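Local structure of glucocorticoid modulatory element-binding protein 1 (Homo sapiens, 1OQJ) at residues M6-P11 with L21-F26; I12-S17 with A52-L57; S17-L22 with V36-Q41; F26-I31 with I80-H85; G30-C35 with S44-V49. The protein binds glucocorticoid modulatory elements in DNA as a transcription factor, raises sensitivity to low glucocorticoid levels and serves parvovirus replication, this chain being its SAND domain. All coordinates share one frame; numbering follows the deposited sequence.

Overall arrangement
The four-stranded antiparallel sheet of the SAND domain carries interactions 1 and 3, which flank strand 17-22 and share Leu21 and Leu22. Interaction 1 is a surface contact with a salt bridge and waters at its end, whereas interaction 3, partly buried, turns Ala19 and Val36 inward. Interaction 2, also at the surface and on the other side of the chain's centre from interaction 1, relies on van der Waals packing and one water. Interactions 4 and 5, partly buried like 3, start from the same loop and share Gly30 and Ile31: the first is aromatic and zinc-bound, the second packs the loop on the serine-capped start of helix 45-51. Phe48 of interaction 5 touches interactions 2 and 3.

Interaction 1 (M6-P11 with L21-F26); sequences MEIAYP and LLWKKF
Strands 9-14 and 17-22 form an antiparallel beta hairpin at the edge of the SAND sheet, with Tyr10 and Leu21 as a hydrogen-bonded pair, Ala9 and Leu22 as a non-hydrogen-bonded pair, and a bent bond from Trp23 N to Ile8 O (3.0 Å, 136° at the hydrogen) ending the ladder. From Leu21 N to Tyr10 O the bond is straighter, 2.9 Å and nearly along the C=O axis. On the Ala9 face, Leu22 CD2 lies 4.1 Å from Ala9 CB and touches Glu7 CG. Beside Tyr10, on the face it shares with Leu21, Trp23 CB sits at the ring edge; Ile8 runs alongside Trp23, its CG2 4.0 Å from Trp23 CE3, and the indole NE1 is held by Asp81 O. Glu7 bends at chi2 (70°) and crosses Lys25, whose NZ takes the syn lone pair of Glu7 OE2 at 2.8 Å. One water links Glu7 OE2, Ile8 O and Lys24 N, another Glu7 OE1 and Lys25 NZ. Glu7 OE2 thus accepts from ammonium and water, which would favour its ionised form.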
# COMPACT_ATOMS: atom_id res chain seq x y z
N MET A 6 16.72 -2.15 10.33
CA MET A 6 15.70 -1.11 10.30
C MET A 6 14.50 -1.57 9.49
O MET A 6 14.63 -2.37 8.57
CB MET A 6 16.26 0.18 9.70
CG MET A 6 17.36 0.82 10.54
SD MET A 6 18.05 2.28 9.75
CE MET A 6 19.46 1.57 8.89
N GLU A 7 13.32 -1.06 9.83
CA GLU A 7 12.10 -1.42 9.12
C GLU A 7 11.85 -0.37 8.04
O GLU A 7 11.28 0.69 8.30
CB GLU A 7 10.91 -1.48 10.08
CG GLU A 7 9.64 -2.09 9.49
CD GLU A 7 9.75 -3.58 9.25
OE1 GLU A 7 10.28 -4.29 10.13
OE2 GLU A 7 9.29 -4.06 8.19
N ILE A 8 12.29 -0.67 6.82
CA ILE A 8 12.12 0.25 5.70
C ILE A 8 10.64 0.52 5.49
O ILE A 8 9.83 -0.41 5.39
CB ILE A 8 12.73 -0.33 4.40
CG1 ILE A 8 14.21 -0.62 4.62
CG2 ILE A 8 12.55 0.65 3.25
CD1 ILE A 8 15.02 0.60 4.99
N ALA A 9 10.28 1.80 5.40
CA ALA A 9 8.88 2.17 5.25
C ALA A 9 8.68 3.49 4.53
O ALA A 9 9.64 4.19 4.20
CB ALA A 9 8.24 2.24 6.63
N TYR A 10 7.42 3.83 4.29
CA TYR A 10 7.07 5.09 3.64
C TYR A 10 5.79 5.65 4.23
O TYR A 10 4.86 4.90 4.54
CB TYR A 10 6.84 4.91 2.14
CG TYR A 10 8.08 4.55 1.35
CD1 TYR A 10 8.40 3.23 1.11
CD2 TYR A 10 8.92 5.55 0.87
CE1 TYR A 10 9.55 2.89 0.39
CE2 TYR A 10 10.06 5.23 0.15
CZ TYR A 10 10.37 3.90 -0.09
OH TYR A 10 11.51 3.57 -0.79
N PRO A 11 5.73 6.97 4.41
CA PRO A 11 4.52 7.60 4.95
C PRO A 11 3.51 7.66 3.81
O PRO A 11 3.84 8.08 2.70
CB PRO A 11 5.01 8.98 5.38
CG PRO A 11 6.07 9.28 4.35
CD PRO A 11 6.81 7.96 4.24
N LEU A 21 3.44 2.59 5.46
CA LEU A 21 3.56 1.37 4.67
C LEU A 21 4.89 0.70 5.00
O LEU A 21 5.94 1.30 4.81
CB LEU A 21 3.52 1.71 3.17
CG LEU A 21 3.70 0.54 2.19
CD1 LEU A 21 2.49 -0.37 2.25
CD2 LEU A 21 3.88 1.07 0.77
N LEU A 22 4.84 -0.53 5.51
CA LEU A 22 6.06 -1.28 5.82
C LEU A 22 6.42 -1.93 4.48
O LEU A 22 5.80 -2.91 4.07
CB LEU A 22 5.80 -2.33 6.90
CG LEU A 22 5.22 -1.77 8.20
CD1 LEU A 22 5.16 -2.88 9.23
CD2 LEU A 22 6.08 -0.61 8.71
N TRP A 23 7.43 -1.38 3.82
CA TRP A 23 7.81 -1.84 2.49
C TRP A 23 8.11 -3.32 2.27
O TRP A 23 7.62 -3.90 1.30
CB TRP A 23 8.97 -1.01 1.95
CG TRP A 23 9.30 -1.37 0.52
CD1 TRP A 23 8.49 -1.24 -0.57
CD2 TRP A 23 10.52 -1.96 0.05
NE1 TRP A 23 9.13 -1.72 -1.69
CE2 TRP A 23 10.37 -2.17 -1.34
CE3 TRP A 23 11.72 -2.35 0.67
CZ2 TRP A 23 11.38 -2.74 -2.12
CZ3 TRP A 23 12.72 -2.91 -0.11
CH2 TRP A 23 12.55 -3.11 -1.49
N LYS A 24 8.91 -3.94 3.13
CA LYS A 24 9.20 -5.35 2.91
C LYS A 24 7.99 -6.24 3.14
O LYS A 24 7.95 -7.36 2.64
CB LYS A 24 10.39 -5.79 3.77
CG LYS A 24 11.70 -5.14 3.30
CD LYS A 24 12.92 -5.75 3.95
CE LYS A 24 14.17 -5.03 3.49
NZ LYS A 24 15.40 -5.53 4.18
N LYS A 25 6.99 -5.75 3.87
CA LYS A 25 5.77 -6.52 4.11
C LYS A 25 4.77 -6.30 2.96
O LYS A 25 3.75 -6.99 2.87
CB LYS A 25 5.10 -6.09 5.43
CG LYS A 25 5.66 -6.76 6.68
CD LYS A 25 7.12 -6.47 6.90
CE LYS A 25 7.59 -7.12 8.19
NZ LYS A 25 9.02 -6.82 8.47
N PHE A 26 5.08 -5.34 2.10
CA PHE A 26 4.24 -4.98 0.95
C PHE A 26 4.49 -6.00 -0.17
O PHE A 26 5.21 -5.74 -1.13
CB PHE A 26 4.64 -3.57 0.51
CG PHE A 26 3.79 -2.99 -0.59
CD1 PHE A 26 2.40 -3.01 -0.52
CD2 PHE A 26 4.39 -2.34 -1.66
CE1 PHE A 26 1.62 -2.39 -1.49
CE2 PHE A 26 3.62 -1.70 -2.65
CZ PHE A 26 2.23 -1.73 -2.55
O HOH W 1 9.84 -3.08 5.77
O HOH W 2 9.08 -6.90 11.27

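Interaction 2 (I12-S17 with A52-L57); sequences ITCGES and AGKSTL
Strand 9-14 ends in a type II' beta turn from Cys14 to Ser17, closed by mutual backbone bonds between those two residues, and it faces the exit of helix 45-51, where Gly53 with positive phi completes a Schellman motif; Ser17 and Ala52 are nearest, their CA atoms 5.7 Å apart. The methyl group of Ala52 is the knuckle of the contact. Its CB lies 3.4 Å from Cys14 O and 3.5 Å from Cys14 SG, while Ser17 CB and OG close on it from the other end of the turn. Cys14 SG stands anti to its backbone N (chi1 -177°), which carries the sulfur past Ala52 to Lys54 CG at 3.6 Å. Lys54 bends at chi2 (-67°) and then extends, so that its CE passes 3.9 Å from Gly15 CA. Gly15, with its positive phi of 64°, lets this CE come close. The polar link is a single water, which donates a hydrogen bond to Ala52 O at 3.0 Å, accepts from Glu16 N and bonds Ser17 OG. The aliphatic part of Lys54, a DNA-binding residue, packs on the turn, while its NZ lies beyond the contacts of the two segments. Phe48 of helix 45-51 touches Cys14 and Ser17 and extends the packing toward Ile12, while Lys54 also meets Val49 of that helix and Ala63 of helix 60-63.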
# COMPACT_ATOMS: atom_id res chain seq x y z
N ILE A 12 2.28 7.21 4.07
CA ILE A 12 1.24 7.23 3.05
C ILE A 12 -0.02 7.89 3.58
O ILE A 12 -0.16 8.13 4.78
CB ILE A 12 0.88 5.80 2.57
CG1 ILE A 12 0.37 4.95 3.74
CG2 ILE A 12 2.10 5.15 1.91
CD1 ILE A 12 -0.16 3.58 3.34
N THR A 13 -0.94 8.19 2.67
CA THR A 13 -2.21 8.80 3.04
C THR A 13 -3.33 8.24 2.18
O THR A 13 -3.09 7.59 1.16
CB THR A 13 -2.21 10.33 2.83
OG1 THR A 13 -2.09 10.62 1.43
CG2 THR A 13 -1.06 10.97 3.58
N CYS A 14 -4.55 8.48 2.62
CA CYS A 14 -5.74 8.09 1.89
C CYS A 14 -6.78 9.05 2.43
O CYS A 14 -7.09 9.02 3.62
CB CYS A 14 -6.16 6.65 2.17
SG CYS A 14 -7.59 6.17 1.16
N GLY A 15 -7.31 9.90 1.57
CA GLY A 15 -8.27 10.88 2.03
C GLY A 15 -7.52 11.77 3.00
O GLY A 15 -6.45 12.29 2.68
N GLU A 16 -8.05 11.92 4.21
CA GLU A 16 -7.39 12.75 5.22
C GLU A 16 -6.76 11.89 6.31
O GLU A 16 -6.45 12.38 7.39
CB GLU A 16 -8.40 13.73 5.82
CG GLU A 16 -8.99 14.68 4.79
CD GLU A 16 -9.96 15.68 5.37
OE1 GLU A 16 -10.56 16.45 4.59
OE2 GLU A 16 -10.12 15.71 6.61
N SER A 17 -6.57 10.61 6.01
CA SER A 17 -5.97 9.67 6.95
C SER A 17 -4.50 9.41 6.64
O SER A 17 -4.11 9.33 5.47
CB SER A 17 -6.73 8.34 6.93
OG SER A 17 -8.08 8.51 7.37
N ALA A 52 -10.46 4.91 5.67
CA ALA A 52 -10.17 6.27 5.22
C ALA A 52 -11.34 6.80 4.39
O ALA A 52 -11.35 7.97 4.01
CB ALA A 52 -8.88 6.30 4.41
N GLY A 53 -12.29 5.92 4.09
CA GLY A 53 -13.47 6.31 3.33
C GLY A 53 -13.41 6.33 1.82
O GLY A 53 -14.24 7.00 1.19
N LYS A 54 -12.48 5.60 1.22
CA LYS A 54 -12.36 5.58 -0.24
C LYS A 54 -12.63 4.24 -0.91
O LYS A 54 -12.16 4.01 -2.03
CB LYS A 54 -10.96 6.07 -0.64
CG LYS A 54 -10.64 7.49 -0.19
CD LYS A 54 -11.50 8.51 -0.89
CE LYS A 54 -11.10 9.93 -0.51
NZ LYS A 54 -11.90 10.95 -1.25
N SER A 55 -13.37 3.35 -0.26
CA SER A 55 -13.68 2.05 -0.84
C SER A 55 -14.52 2.13 -2.11
O SER A 55 -14.47 1.22 -2.94
CB SER A 55 -14.42 1.16 0.18
OG SER A 55 -13.54 0.67 1.18
N THR A 56 -15.29 3.20 -2.26
CA THR A 56 -16.14 3.36 -3.44
C THR A 56 -15.37 3.55 -4.73
O THR A 56 -15.95 3.55 -5.82
CB THR A 56 -17.12 4.54 -3.27
OG1 THR A 56 -16.38 5.74 -2.99
CG2 THR A 56 -18.09 4.27 -2.13
N LEU A 57 -14.06 3.72 -4.63
CA LEU A 57 -13.23 3.92 -5.81
C LEU A 57 -12.88 2.58 -6.46
O LEU A 57 -12.59 2.51 -7.65
CB LEU A 57 -11.94 4.65 -5.42
CG LEU A 57 -10.96 4.95 -6.56
CD1 LEU A 57 -11.58 5.97 -7.50
CD2 LEU A 57 -9.66 5.49 -5.98
O HOH W 3 -9.84 9.96 5.59

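Interaction 3 (S17-L22 with V36-Q41); sequences SKAILL and VKFNDQ
This is the middle of the four-stranded antiparallel sheet of the SAND domain, where strand 17-22 pairs with strand 36-38, and where 36-38 begins the beta hairpin that turns back into strand 41-43 through a type I' turn from Phe38 to Gln41. The two strand axes approach to 4.6 Å with their directions 148° apart. Ile20 and Lys37 form the hydrogen-bonded pair: Lys37 N to Ile20 O is the shorter and straighter bond (2.8 Å, 170° at the hydrogen), Ile20 N to Lys37 O its return. Val36 CA adds a CH...O contact to the same Ile20 O, so this carbonyl is gripped twice. Leu21 and Val36 are the neighbouring non-hydrogen-bonded pair, and their side chains cross obliquely, CD1 of Leu21 to CG2 of Val36. Val36 places CG1 anti to its backbone N (chi1 175°), which brings that methyl 3.6 Å from Ala19 CB. Phe48 of helix 45-51 covers this buried face, touching Ala19 and Val36 and meeting the Phe38 ring edge-to-face. On the Ile20 and Lys37 face, which is exposed, Lys37 extends and curls at chi4 into a long salt bridge with Asp40 in the hairpin turn. Phe38 swings its ring back toward strand 17-22, CG anti to the backbone N, and Lys18 O lies in the ring plane at the edge, 3.3 Å from Phe38 CD1.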
# COMPACT_ATOMS: atom_id res chain seq x y z
N SER A 17 -6.57 10.61 6.01
CA SER A 17 -5.97 9.67 6.95
C SER A 17 -4.50 9.41 6.64
O SER A 17 -4.11 9.33 5.47
CB SER A 17 -6.73 8.34 6.93
OG SER A 17 -8.08 8.51 7.37
N LYS A 18 -3.69 9.27 7.69
CA LYS A 18 -2.26 9.01 7.55
C LYS A 18 -1.90 7.64 8.11
O LYS A 18 -2.45 7.21 9.13
CB LYS A 18 -1.44 10.07 8.29
CG LYS A 18 -1.56 11.48 7.72
CD LYS A 18 -0.63 12.45 8.42
CE LYS A 18 -1.06 12.72 9.86
NZ LYS A 18 -0.16 13.70 10.52
N ALA A 19 -0.97 6.96 7.45
CA ALA A 19 -0.53 5.65 7.89
C ALA A 19 0.90 5.43 7.42
O ALA A 19 1.49 6.30 6.78
CB ALA A 19 -1.45 4.57 7.34
N ILE A 20 1.45 4.27 7.76
CA ILE A 20 2.81 3.93 7.38
C ILE A 20 2.84 2.59 6.65
O ILE A 20 2.33 1.59 7.14
CB ILE A 20 3.72 3.83 8.62
CG1 ILE A 20 3.71 5.17 9.37
CG2 ILE A 20 5.14 3.46 8.22
CD1 ILE A 20 4.48 5.14 10.67
N LEU A 21 3.44 2.59 5.46
CA LEU A 21 3.56 1.37 4.67
C LEU A 21 4.89 0.70 5.00
O LEU A 21 5.94 1.30 4.81
CB LEU A 21 3.52 1.71 3.17
CG LEU A 21 3.70 0.54 2.19
CD1 LEU A 21 2.49 -0.37 2.25
CD2 LEU A 21 3.88 1.07 0.77
N LEU A 22 4.84 -0.53 5.51
CA LEU A 22 6.06 -1.28 5.82
C LEU A 22 6.42 -1.93 4.48
O LEU A 22 5.80 -2.91 4.07
CB LEU A 22 5.80 -2.33 6.90
CG LEU A 22 5.22 -1.77 8.20
CD1 LEU A 22 5.16 -2.88 9.23
CD2 LEU A 22 6.08 -0.61 8.71
N VAL A 36 0.24 -2.26 6.41
CA VAL A 36 0.01 -0.85 6.71
C VAL A 36 -0.19 -0.64 8.21
O VAL A 36 -1.05 -1.27 8.81
CB VAL A 36 -1.24 -0.33 5.98
CG1 VAL A 36 -1.53 1.10 6.40
CG2 VAL A 36 -1.03 -0.40 4.47
N LYS A 37 0.61 0.23 8.80
CA LYS A 37 0.47 0.52 10.23
C LYS A 37 -0.46 1.73 10.34
O LYS A 37 -0.16 2.81 9.82
CB LYS A 37 1.83 0.82 10.86
CG LYS A 37 1.81 1.02 12.37
CD LYS A 37 3.22 1.15 12.94
CE LYS A 37 3.20 1.40 14.44
NZ LYS A 37 2.63 2.74 14.80
N PHE A 38 -1.59 1.53 11.01
CA PHE A 38 -2.60 2.57 11.19
C PHE A 38 -3.10 2.47 12.62
O PHE A 38 -3.68 1.46 13.02
CB PHE A 38 -3.74 2.33 10.20
CG PHE A 38 -4.78 3.41 10.18
CD1 PHE A 38 -4.41 4.74 9.98
CD2 PHE A 38 -6.12 3.10 10.32
CE1 PHE A 38 -5.38 5.75 9.91
CE2 PHE A 38 -7.10 4.10 10.25
CZ PHE A 38 -6.73 5.42 10.04
N ASN A 39 -2.88 3.53 13.39
CA ASN A 39 -3.27 3.57 14.80
C ASN A 39 -2.69 2.39 15.58
O ASN A 39 -3.37 1.75 16.39
CB ASN A 39 -4.80 3.62 14.93
CG ASN A 39 -5.36 4.94 14.43
OD1 ASN A 39 -4.78 6.00 14.67
ND2 ASN A 39 -6.50 4.88 13.75
N ASP A 40 -1.42 2.13 15.32
CA ASP A 40 -0.64 1.07 15.96
C ASP A 40 -1.13 -0.34 15.66
O ASP A 40 -0.84 -1.28 16.41
CB ASP A 40 -0.59 1.28 17.47
CG ASP A 40 0.65 0.68 18.10
OD1 ASP A 40 0.71 0.56 19.34
OD2 ASP A 40 1.59 0.34 17.34
N GLN A 41 -1.87 -0.50 14.57
CA GLN A 41 -2.37 -1.80 14.18
C GLN A 41 -1.89 -2.09 12.75
O GLN A 41 -1.90 -1.20 11.91
CB GLN A 41 -3.90 -1.84 14.22
CG GLN A 41 -4.47 -3.16 13.72
CD GLN A 41 -5.98 -3.18 13.72
OE1 GLN A 41 -6.63 -2.22 13.30
NE2 GLN A 41 -6.55 -4.29 14.18

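Interaction 4 (F26-I31 with I80-H85); sequences FVCPGI and IDFYQH. With ZN (zinc ion), chain C.
Two metal bonds lead: zinc is held by Cys28 SG at 2.3 Å and His85 NE2 at 2.1 Å. Of the hydrogen bonds, Tyr83 N reaches Phe26 O at 2.8 Å from above the carbonyl plane, and one water joins Cys28 N to Tyr83 O. His85 ND1 donates to Asp81 OD2 at 2.8 Å, almost in the imidazole plane; with the zinc bond, this second-shell bond holds the ring's orientation and probably strengthens NE2 as a ligand. The aromatic contacts centre on Phe82. Its ring crosses Phe26 obliquely, planes at 47°, with CD2 over the centre of the Phe26 ring. Cys28 CA lies over the face of the Phe82 ring in a CH-pi contact, 3.6 Å from its centroid and 10° off the normal, and Phe82 CD1 in turn lies over the His85 ring. Gly30, at positive phi, brings its backbone N to 3.6 Å from Phe82 CE2. With Cys89 and Cys93 as the remaining ligands, this is the three-cysteine, one-histidine zinc site that joins the 26-31 loop to the C-terminal segment.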
# COMPACT_ATOMS: atom_id res chain seq x y z
N PHE A 26 5.08 -5.34 2.10
CA PHE A 26 4.24 -4.98 0.95
C PHE A 26 4.49 -6.00 -0.17
O PHE A 26 5.21 -5.74 -1.13
CB PHE A 26 4.64 -3.57 0.51
CG PHE A 26 3.79 -2.99 -0.59
CD1 PHE A 26 2.40 -3.01 -0.52
CD2 PHE A 26 4.39 -2.34 -1.66
CE1 PHE A 26 1.62 -2.39 -1.49
CE2 PHE A 26 3.62 -1.70 -2.65
CZ PHE A 26 2.23 -1.73 -2.55
N VAL A 27 3.87 -7.17 -0.03
CA VAL A 27 4.03 -8.28 -0.97
C VAL A 27 2.86 -8.43 -1.93
O VAL A 27 1.70 -8.29 -1.53
CB VAL A 27 4.23 -9.60 -0.18
CG1 VAL A 27 4.40 -10.77 -1.12
CG2 VAL A 27 5.45 -9.47 0.74
N CYS A 28 3.15 -8.72 -3.19
CA CYS A 28 2.10 -8.89 -4.19
C CYS A 28 1.11 -9.95 -3.73
O CYS A 28 1.51 -10.99 -3.20
CB CYS A 28 2.72 -9.31 -5.52
SG CYS A 28 1.50 -9.65 -6.81
N PRO A 29 -0.20 -9.74 -3.97
CA PRO A 29 -0.84 -8.60 -4.65
C PRO A 29 -1.21 -7.43 -3.73
O PRO A 29 -1.99 -6.55 -4.11
CB PRO A 29 -2.07 -9.24 -5.28
CG PRO A 29 -2.50 -10.18 -4.21
CD PRO A 29 -1.19 -10.80 -3.73
N GLY A 30 -0.65 -7.44 -2.52
CA GLY A 30 -0.87 -6.38 -1.56
C GLY A 30 -2.23 -6.11 -0.95
O GLY A 30 -2.32 -5.80 0.24
N ILE A 31 -3.30 -6.21 -1.74
CA ILE A 31 -4.64 -5.89 -1.26
C ILE A 31 -5.04 -6.40 0.13
O ILE A 31 -5.52 -5.61 0.96
CB ILE A 31 -5.71 -6.31 -2.31
CG1 ILE A 31 -7.07 -5.73 -1.94
CG2 ILE A 31 -5.77 -7.83 -2.42
CD1 ILE A 31 -8.09 -5.84 -3.04
N ILE A 80 8.95 1.97 -5.81
CA ILE A 80 8.24 1.54 -4.62
C ILE A 80 7.18 0.51 -5.02
O ILE A 80 5.98 0.72 -4.85
CB ILE A 80 7.57 2.73 -3.91
CG1 ILE A 80 8.61 3.85 -3.69
CG2 ILE A 80 7.01 2.28 -2.56
CD1 ILE A 80 8.05 5.12 -3.11
N ASP A 81 7.65 -0.60 -5.57
CA ASP A 81 6.78 -1.69 -6.01
C ASP A 81 6.80 -2.76 -4.91
O ASP A 81 7.52 -2.63 -3.93
CB ASP A 81 7.32 -2.25 -7.33
CG ASP A 81 6.33 -3.16 -8.04
OD1 ASP A 81 5.13 -3.14 -7.68
OD2 ASP A 81 6.76 -3.88 -8.96
N PHE A 82 6.01 -3.81 -5.08
CA PHE A 82 5.98 -4.88 -4.09
C PHE A 82 7.38 -5.42 -3.82
O PHE A 82 8.20 -5.53 -4.74
CB PHE A 82 5.11 -6.04 -4.58
CG PHE A 82 3.67 -5.67 -4.80
CD1 PHE A 82 3.09 -5.83 -6.05
CD2 PHE A 82 2.89 -5.23 -3.74
CE1 PHE A 82 1.73 -5.56 -6.25
CE2 PHE A 82 1.53 -4.96 -3.93
CZ PHE A 82 0.95 -5.12 -5.18
N TYR A 83 7.66 -5.78 -2.57
CA TYR A 83 8.96 -6.33 -2.22
C TYR A 83 9.20 -7.64 -2.97
O TYR A 83 8.37 -8.56 -2.93
CB TYR A 83 9.02 -6.58 -0.71
CG TYR A 83 10.36 -7.07 -0.21
CD1 TYR A 83 11.53 -6.40 -0.52
CD2 TYR A 83 10.45 -8.20 0.60
CE1 TYR A 83 12.76 -6.84 -0.05
CE2 TYR A 83 11.68 -8.66 1.08
CZ TYR A 83 12.83 -7.97 0.75
OH TYR A 83 14.06 -8.41 1.19
N GLN A 84 10.34 -7.72 -3.66
CA GLN A 84 10.72 -8.90 -4.44
C GLN A 84 9.70 -9.24 -5.52
O GLN A 84 9.51 -10.41 -5.86
CB GLN A 84 10.88 -10.12 -3.52
CG GLN A 84 11.90 -9.95 -2.42
CD GLN A 84 12.14 -11.25 -1.66
OE1 GLN A 84 11.26 -11.74 -0.96
NE2 GLN A 84 13.33 -11.80 -1.81
N HIS A 85 9.07 -8.23 -6.10
CA HIS A 85 8.05 -8.48 -7.11
C HIS A 85 8.51 -9.28 -8.32
O HIS A 85 7.71 -9.98 -8.94
CB HIS A 85 7.43 -7.16 -7.59
CG HIS A 85 6.05 -7.32 -8.15
ND1 HIS A 85 5.40 -6.32 -8.84
CD2 HIS A 85 5.19 -8.36 -8.09
CE1 HIS A 85 4.19 -6.74 -9.18
NE2 HIS A 85 4.04 -7.98 -8.74
ZN ZN C . 2.33 -9.18 -8.88
O HOH W 4 5.90 -9.27 -4.11

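Interaction 5 (G30-C35 with S44-V49); sequences GINVKC and SPKHFV
A serine N-cap starts helix 45-51 of the SAND domain, and the loop 30-35, opening with a type I turn from Gly30 to Val33, wraps around that helix end. Ser44 CB rests on Ile31 O at 3.3 Å and on Val33 O, while its CA gives Val33 O a CH...O contact. Its OG, turned between the backbone N and the carbonyl carbon (chi1 67°), is the cap: it accepts from His47 N at 3.2 Å and shares a water with Asn32 OD1. Pro45 follows, packed on the loop through CD and CG. Pro45 CD meets both Gly30 O (3.0 Å) and Val33 O (3.1 Å), and CG reaches Cys35 SG at 3.8 Å; Trp60 of helix 60-63 also packs on this proline. Next comes the direct hydrogen bond between the segments, Lys46 N to Ile31 O, 3.2 Å, in the carbonyl plane and fairly straight at 156°. Ile31 O thus satisfies a first-turn N-H, where the helix dipole would favour a carbonyl oxygen. Lys46 then runs out fully extended, CG anti to the backbone N. Its side chain lies alongside that of Ile31, pointing the same way, with CB by Ile31 CG1; CD passes Asn32 OD1 at 3.7 Å, and at the tip NZ donates to a water, 3.0 Å away, that in turn donates to Asn32 OD1.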
# COMPACT_ATOMS: atom_id res chain seq x y z
N GLY A 30 -0.65 -7.44 -2.52
CA GLY A 30 -0.87 -6.38 -1.56
C GLY A 30 -2.23 -6.11 -0.95
O GLY A 30 -2.32 -5.80 0.24
N ILE A 31 -3.30 -6.21 -1.74
CA ILE A 31 -4.64 -5.89 -1.26
C ILE A 31 -5.04 -6.40 0.13
O ILE A 31 -5.52 -5.61 0.96
CB ILE A 31 -5.71 -6.31 -2.31
CG1 ILE A 31 -7.07 -5.73 -1.94
CG2 ILE A 31 -5.77 -7.83 -2.42
CD1 ILE A 31 -8.09 -5.84 -3.04
N ASN A 32 -4.85 -7.69 0.40
CA ASN A 32 -5.21 -8.25 1.70
C ASN A 32 -4.01 -8.62 2.56
O ASN A 32 -4.11 -9.44 3.47
CB ASN A 32 -6.09 -9.49 1.51
CG ASN A 32 -7.43 -9.15 0.88
OD1 ASN A 32 -8.15 -8.28 1.37
ND2 ASN A 32 -7.76 -9.84 -0.20
N VAL A 33 -2.87 -8.00 2.27
CA VAL A 33 -1.65 -8.27 3.02
C VAL A 33 -1.51 -7.23 4.12
O VAL A 33 -1.63 -6.03 3.85
CB VAL A 33 -0.41 -8.19 2.10
CG1 VAL A 33 0.85 -8.49 2.89
CG2 VAL A 33 -0.57 -9.15 0.94
N LYS A 34 -1.28 -7.67 5.35
CA LYS A 34 -1.13 -6.74 6.46
C LYS A 34 0.24 -6.09 6.37
O LYS A 34 1.25 -6.67 6.79
CB LYS A 34 -1.34 -7.47 7.79
CG LYS A 34 -2.76 -8.02 7.92
CD LYS A 34 -3.01 -8.67 9.27
CE LYS A 34 -4.44 -9.17 9.37
NZ LYS A 34 -4.73 -9.78 10.71
N CYS A 35 0.28 -4.89 5.81
CA CYS A 35 1.52 -4.17 5.63
C CYS A 35 1.40 -2.67 5.90
O CYS A 35 2.33 -1.91 5.65
CB CYS A 35 2.03 -4.38 4.19
SG CYS A 35 0.89 -3.83 2.89
N SER A 44 -4.43 -4.32 6.29
CA SER A 44 -4.22 -4.40 4.85
C SER A 44 -4.57 -3.09 4.16
O SER A 44 -5.28 -2.25 4.72
CB SER A 44 -5.11 -5.49 4.26
OG SER A 44 -6.48 -5.10 4.37
N PRO A 45 -4.07 -2.90 2.93
CA PRO A 45 -4.36 -1.68 2.18
C PRO A 45 -5.88 -1.56 1.96
O PRO A 45 -6.43 -0.46 1.99
CB PRO A 45 -3.61 -1.90 0.87
CG PRO A 45 -2.40 -2.65 1.32
CD PRO A 45 -2.97 -3.66 2.30
N LYS A 46 -6.55 -2.70 1.75
CA LYS A 46 -7.99 -2.68 1.54
C LYS A 46 -8.70 -2.12 2.77
O LYS A 46 -9.61 -1.30 2.64
CB LYS A 46 -8.51 -4.10 1.25
CG LYS A 46 -9.99 -4.12 0.89
CD LYS A 46 -10.47 -5.53 0.58
CE LYS A 46 -11.90 -5.51 0.05
NZ LYS A 46 -12.43 -6.88 -0.20
N HIS A 47 -8.28 -2.54 3.95
CA HIS A 47 -8.90 -2.05 5.17
C HIS A 47 -8.55 -0.59 5.45
O HIS A 47 -9.41 0.19 5.87
CB HIS A 47 -8.53 -2.93 6.36
CG HIS A 47 -9.21 -4.27 6.34
ND1 HIS A 47 -8.87 -5.30 7.19
CD2 HIS A 47 -10.23 -4.73 5.57
CE1 HIS A 47 -9.65 -6.34 6.95
NE2 HIS A 47 -10.48 -6.02 5.97
N PHE A 48 -7.30 -0.21 5.20
CA PHE A 48 -6.91 1.17 5.41
C PHE A 48 -7.77 2.08 4.53
O PHE A 48 -8.32 3.07 4.99
CB PHE A 48 -5.43 1.36 5.06
CG PHE A 48 -4.97 2.79 5.09
CD1 PHE A 48 -5.19 3.58 6.22
CD2 PHE A 48 -4.32 3.35 3.99
CE1 PHE A 48 -4.77 4.91 6.26
CE2 PHE A 48 -3.89 4.68 4.02
CZ PHE A 48 -4.12 5.46 5.16
N VAL A 49 -7.88 1.71 3.25
CA VAL A 49 -8.67 2.49 2.30
C VAL A 49 -10.13 2.58 2.75
O VAL A 49 -10.75 3.64 2.62
CB VAL A 49 -8.58 1.87 0.89
CG1 VAL A 49 -9.59 2.53 -0.05
CG2 VAL A 49 -7.17 2.04 0.34
O HOH W 5 -8.04 -7.28 4.00
O HOH W 6 -11.29 -8.01 2.29